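PDB 1RTW: transcriptional activator, putative from Pyrococcus furiosus, which is of unknown function, is named a putative transcriptional activator and belongs to the all-helical TENA/THI-4/PQQC family. Local coordinates for residues B[117-128]-B[183-194]. Sequence-based numbering, arbitrary orientation.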
loop_
_atom_site.group_PDB
_atom_site.type_symbol
_atom_site.label_atom_id
_atom_site.label_comp_id
_atom_site.label_asym_id
_atom_site.label_seq_id
_atom_site.Cartn_x
_atom_site.Cartn_y
_atom_site.Cartn_z
ATOM N N SER B 117 5.984 -2.297 -9.807
ATOM C CA SER B 117 4.989 -2.259 -10.877
ATOM C C SER B 117 4.274 -3.620 -10.869
ATOM O O SER B 117 4.791 -4.585 -10.306
ATOM C CB SER B 117 5.695 -2.084 -12.215
ATOM O OG SER B 117 6.505 -3.217 -12.485
ATOM N N PHE B 118 3.115 -3.708 -11.518
ATOM C CA PHE B 118 2.385 -4.974 -11.559
ATOM C C PHE B 118 3.234 -6.048 -12.246
ATOM O O PHE B 118 3.290 -7.196 -11.792
ATOM C CB PHE B 118 1.045 -4.816 -12.284
ATOM C CG PHE B 118 0.215 -6.071 -12.301
ATOM C CD1 PHE B 118 -0.272 -6.609 -11.118
ATOM C CD2 PHE B 118 -0.074 -6.722 -13.495
ATOM C CE1 PHE B 118 -1.025 -7.762 -11.119
ATOM C CE2 PHE B 118 -0.833 -7.883 -13.506
ATOM C CZ PHE B 118 -1.306 -8.403 -12.317
ATOM N N LEU B 119 3.943 -5.629 -13.298
ATOM C CA LEU B 119 4.812 -6.493 -14.084
ATOM C C LEU B 119 5.886 -7.146 -13.214
ATOM O O LEU B 119 6.156 -8.344 -13.327
ATOM C CB LEU B 119 5.466 -5.679 -15.209
ATOM C CG LEU B 119 6.489 -6.440 -16.064
ATOM C CD1 LEU B 119 5.786 -7.518 -16.897
ATOM C CD2 LEU B 119 7.273 -5.474 -16.955
ATOM N N GLU B 120 6.548 -6.341 -12.393
ATOM C CA GLU B 120 7.570 -6.864 -11.491
ATOM C C GLU B 120 6.934 -7.876 -10.528
ATOM O O GLU B 120 7.479 -8.958 -10.278
ATOM C CB GLU B 120 8.184 -5.727 -10.686
ATOM C CG GLU B 120 9.036 -4.731 -11.491
ATOM C CD GLU B 120 9.562 -3.594 -10.618
ATOM O OE1 GLU B 120 8.767 -2.705 -10.230
ATOM O OE2 GLU B 120 10.771 -3.595 -10.301
ATOM N N GLY B 121 5.763 -7.518 -10.010
ATOM C CA GLY B 121 5.068 -8.384 -9.087
ATOM C C GLY B 121 4.695 -9.710 -9.720
ATOM O O GLY B 121 4.966 -10.773 -9.161
ATOM N N PHE B 122 4.082 -9.646 -10.897
ATOM C CA PHE B 122 3.675 -10.851 -11.600
ATOM C C PHE B 122 4.897 -11.665 -12.016
ATOM O O PHE B 122 4.850 -12.892 -12.028
ATOM C CB PHE B 122 2.790 -10.514 -12.806
ATOM C CG PHE B 122 1.819 -11.608 -13.155
ATOM C CD1 PHE B 122 0.626 -11.734 -12.463
ATOM C CD2 PHE B 122 2.122 -12.549 -14.129
ATOM C CE1 PHE B 122 -0.248 -12.783 -12.730
ATOM C CE2 PHE B 122 1.252 -13.599 -14.402
ATOM C CZ PHE B 122 0.065 -13.718 -13.699
ATOM N N THR B 123 5.997 -10.983 -12.333
ATOM C CA THR B 123 7.225 -11.673 -12.702
ATOM C C THR B 123 7.717 -12.454 -11.481
ATOM O O THR B 123 8.144 -13.610 -11.605
ATOM C CB THR B 123 8.322 -10.674 -13.196
ATOM O OG1 THR B 123 7.903 -10.086 -14.428
ATOM C CG2 THR B 123 9.638 -11.373 -13.439
ATOM N N ALA B 124 7.621 -11.844 -10.298
ATOM C CA ALA B 124 8.052 -12.520 -9.068
ATOM C C ALA B 124 7.183 -13.755 -8.809
ATOM O O ALA B 124 7.686 -14.798 -8.373
ATOM C CB ALA B 124 7.986 -11.573 -7.875
ATOM N N LEU B 125 5.886 -13.634 -9.101
ATOM C CA LEU B 125 4.960 -14.735 -8.913
ATOM C C LEU B 125 5.378 -15.913 -9.792
ATOM O O LEU B 125 5.545 -17.026 -9.303
ATOM C CB LEU B 125 3.531 -14.312 -9.254
ATOM C CG LEU B 125 2.503 -15.456 -9.214
ATOM C CD1 LEU B 125 2.347 -15.959 -7.785
ATOM C CD2 LEU B 125 1.188 -14.969 -9.736
ATOM N N TYR B 126 5.570 -15.646 -11.082
ATOM C CA TYR B 126 5.977 -16.674 -12.036
ATOM C C TYR B 126 7.213 -17.408 -11.556
ATOM O O TYR B 126 7.229 -18.635 -11.488
ATOM C CB TYR B 126 6.278 -16.059 -13.414
ATOM C CG TYR B 126 6.799 -17.068 -14.420
ATOM C CD1 TYR B 126 6.079 -18.225 -14.705
ATOM C CD2 TYR B 126 8.025 -16.881 -15.056
ATOM C CE1 TYR B 126 6.561 -19.171 -15.594
ATOM C CE2 TYR B 126 8.521 -17.822 -15.958
ATOM C CZ TYR B 126 7.782 -18.969 -16.219
ATOM O OH TYR B 126 8.256 -19.924 -17.093
ATOM N N CYS B 127 8.250 -16.640 -11.251
ATOM C CA CYS B 127 9.512 -17.182 -10.779
ATOM C C CYS B 127 9.339 -18.147 -9.602
ATOM O O CYS B 127 9.804 -19.278 -9.650
ATOM C CB CYS B 127 10.445 -16.029 -10.407
ATOM S SG CYS B 127 12.096 -16.519 -9.908
ATOM N N GLU B 128 8.653 -17.698 -8.558
ATOM C CA GLU B 128 8.396 -18.512 -7.367
ATOM C C GLU B 128 7.645 -19.822 -7.653
ATOM O O GLU B 128 7.937 -20.859 -7.057
ATOM C CB GLU B 128 7.592 -17.684 -6.354
ATOM C CG GLU B 128 6.646 -18.506 -5.451
ATOM C CD GLU B 128 5.326 -17.803 -5.155
ATOM O OE1 GLU B 128 5.035 -16.750 -5.747
ATOM O OE2 GLU B 128 4.561 -18.292 -4.313
ATOM N N GLU B 183 11.022 -1.083 -18.300
ATOM C CA GLU B 183 10.161 -1.751 -17.344
ATOM C C GLU B 183 10.378 -3.258 -17.367
ATOM O O GLU B 183 10.215 -3.928 -16.346
ATOM C CB GLU B 183 8.701 -1.382 -17.612
ATOM C CG GLU B 183 7.794 -1.456 -16.385
ATOM C CD GLU B 183 8.289 -0.612 -15.208
ATOM O OE1 GLU B 183 8.650 -1.197 -14.162
ATOM O OE2 GLU B 183 8.299 0.633 -15.315
ATOM N N LYS B 184 10.766 -3.790 -18.523
ATOM C CA LYS B 184 11.040 -5.216 -18.627
ATOM C C LYS B 184 12.295 -5.527 -17.826
ATOM O O LYS B 184 12.352 -6.545 -17.138
ATOM C CB LYS B 184 11.232 -5.654 -20.081
ATOM C CG LYS B 184 9.947 -6.013 -20.800
ATOM C CD LYS B 184 10.215 -6.535 -22.205
ATOM C CE LYS B 184 8.909 -6.764 -22.947
ATOM N NZ LYS B 184 9.070 -7.391 -24.291
ATOM N N GLU B 185 13.286 -4.638 -17.898
ATOM C CA GLU B 185 14.543 -4.815 -17.169
ATOM C C GLU B 185 14.323 -4.827 -15.663
ATOM O O GLU B 185 15.006 -5.549 -14.937
ATOM C CB GLU B 185 15.558 -3.727 -17.535
ATOM C CG GLU B 185 16.549 -4.123 -18.629
ATOM C CD GLU B 185 17.460 -5.288 -18.239
ATOM O OE1 GLU B 185 17.918 -5.358 -17.076
ATOM O OE2 GLU B 185 17.739 -6.130 -19.117
ATOM N N ARG B 186 13.384 -4.006 -15.200
ATOM C CA ARG B 186 13.052 -3.935 -13.779
ATOM C C ARG B 186 12.568 -5.322 -13.356
ATOM O O ARG B 186 13.012 -5.863 -12.346
ATOM C CB ARG B 186 11.947 -2.902 -13.538
ATOM C CG ARG B 186 12.390 -1.447 -13.633
ATOM C CD ARG B 186 12.578 -0.838 -12.251
ATOM N NE ARG B 186 12.932 0.577 -12.324
ATOM C CZ ARG B 186 13.009 1.394 -11.276
ATOM N NH1 ARG B 186 12.758 0.946 -10.052
ATOM N NH2 ARG B 186 13.346 2.666 -11.453
ATOM N N ALA B 187 11.690 -5.899 -14.170
ATOM C CA ALA B 187 11.154 -7.226 -13.912
ATOM C C ALA B 187 12.260 -8.264 -14.016
ATOM O O ALA B 187 12.299 -9.198 -13.224
ATOM C CB ALA B 187 10.037 -7.545 -14.889
ATOM N N ARG B 188 13.146 -8.116 -15.002
ATOM C CA ARG B 188 14.252 -9.061 -15.156
ATOM C C ARG B 188 15.054 -9.111 -13.859
ATOM O O ARG B 188 15.433 -10.191 -13.394
ATOM C CB ARG B 188 15.171 -8.670 -16.322
ATOM C CG ARG B 188 14.526 -8.774 -17.698
ATOM C CD ARG B 188 15.520 -8.444 -18.815
ATOM N NE ARG B 188 14.863 -8.045 -20.062
ATOM C CZ ARG B 188 14.415 -8.888 -20.991
ATOM N NH1 ARG B 188 14.556 -10.197 -20.831
ATOM N NH2 ARG B 188 13.799 -8.424 -22.073
ATOM N N GLU B 189 15.278 -7.938 -13.268
ATOM C CA GLU B 189 16.020 -7.831 -12.018
ATOM C C GLU B 189 15.295 -8.532 -10.873
ATOM O O GLU B 189 15.919 -9.211 -10.063
ATOM C CB GLU B 189 16.268 -6.362 -11.648
ATOM C CG GLU B 189 17.458 -5.722 -12.362
ATOM C CD GLU B 189 18.775 -6.456 -12.106
ATOM O OE1 GLU B 189 18.992 -6.947 -10.974
ATOM O OE2 GLU B 189 19.593 -6.549 -13.046
ATOM N N VAL B 190 13.980 -8.348 -10.796
ATOM C CA VAL B 190 13.202 -8.985 -9.748
ATOM C C VAL B 190 13.262 -10.503 -9.900
ATOM O O VAL B 190 13.440 -11.216 -8.907
ATOM C CB VAL B 190 11.742 -8.459 -9.715
ATOM C CG1 VAL B 190 10.890 -9.302 -8.795
ATOM C CG2 VAL B 190 11.728 -7.023 -9.215
ATOM N N PHE B 191 13.176 -10.990 -11.138
ATOM C CA PHE B 191 13.235 -12.432 -11.399
ATOM C C PHE B 191 14.568 -13.003 -10.903
ATOM O O PHE B 191 14.616 -14.085 -10.305
ATOM C CB PHE B 191 13.051 -12.730 -12.898
ATOM C CG PHE B 191 12.918 -14.205 -13.216
ATOM C CD1 PHE B 191 14.049 -15.014 -13.362
ATOM C CD2 PHE B 191 11.659 -14.793 -13.329
ATOM C CE1 PHE B 191 13.926 -16.385 -13.610
ATOM C CE2 PHE B 191 11.522 -16.159 -13.576
ATOM C CZ PHE B 191 12.658 -16.959 -13.717
ATOM N N LYS B 192 15.647 -12.266 -11.163
ATOM C CA LYS B 192 16.984 -12.662 -10.739
ATOM C C LYS B 192 17.059 -12.735 -9.217
ATOM O O LYS B 192 17.538 -13.721 -8.654
ATOM C CB LYS B 192 18.017 -11.653 -11.246
ATOM C CG LYS B 192 19.429 -11.864 -10.716
ATOM C CD LYS B 192 20.413 -10.880 -11.340
ATOM C CE LYS B 192 20.505 -11.083 -12.848
ATOM N NZ LYS B 192 21.340 -10.040 -13.504
ATOM N N GLU B 193 16.552 -11.698 -8.561
ATOM C CA GLU B 193 16.577 -11.627 -7.112
ATOM C C GLU B 193 15.714 -12.727 -6.491
ATOM O O GLU B 193 16.139 -13.367 -5.530
ATOM C CB GLU B 193 16.144 -10.226 -6.655
ATOM C CG GLU B 193 16.459 -9.882 -5.201
ATOM C CD GLU B 193 17.957 -9.778 -4.888
ATOM O OE1 GLU B 193 18.297 -9.671 -3.686
ATOM O OE2 GLU B 193 18.792 -9.780 -5.826
ATOM N N VAL B 194 14.532 -12.981 -7.059
ATOM C CA VAL B 194 13.670 -14.031 -6.519
ATOM C C VAL B 194 14.349 -15.392 -6.700
ATOM O O VAL B 194 14.239 -16.270 -5.836
ATOM C CB VAL B 194 12.238 -14.021 -7.146
ATOM C CG1 VAL B 194 11.412 -15.215 -6.641
ATOM C CG2 VAL B 194 11.525 -12.738 -6.784
#
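Glu120 and Ala187 are the closest CA pair, 4.3 Å, between helix segments 118-128 and 183-194, which run in the same general direction and cross at -32° with their axes 8.5 Å apart. Further along, the Ala124 and Phe191 CA atoms are 5.7 Å apart, and the helices have begun to spread. At the near end Glu120 is a knob in the hole formed by Glu183, Arg186, Ala187 and Val190; its CG lies over the backbone N of Ala187. The same side chain closes a capping box: Glu120 OE1 takes the N-H of Ser117 on its anti lone pair, nearly straight, as well as the Ser117 hydroxyl, while Glu120 N returns a hydrogen bond to Ser117 OG. Ser117 N and Ser117 OG, as donors to Glu120 OE1, may partly offset the like charge of a second carboxylate, Glu183 OE1, 4.2 Å from Glu120 OE1; Glu183 OE2 is hydrogen-bonded to His179 NE2 of a second subunit.

This is helix-on-helix packing in the all-helical TENA/THI-4/PQQC fold, with helix 100-115 touching Ala124, Val190 and Val194. The Ala187 methyl fits between Leu119 CG and Thr123 OG1, whose hydroxyl is tied back to Leu119 O (2.7 Å) from the face of that carbonyl opposite Thr123 N. With its SG anti to the backbone N (chi1 -176°), Cys127 sets the sulfur over the centre of the Phe191 ring, 3.8 Å from the centroid and 11° off the normal. Val194 CG1 touches that sulfur too, at 3.6 Å. Thr123 CG2 and Tyr126 CD2 meet the edge of the Phe191 ring, and Leu6 of helix 2-8 also packs against Phe191.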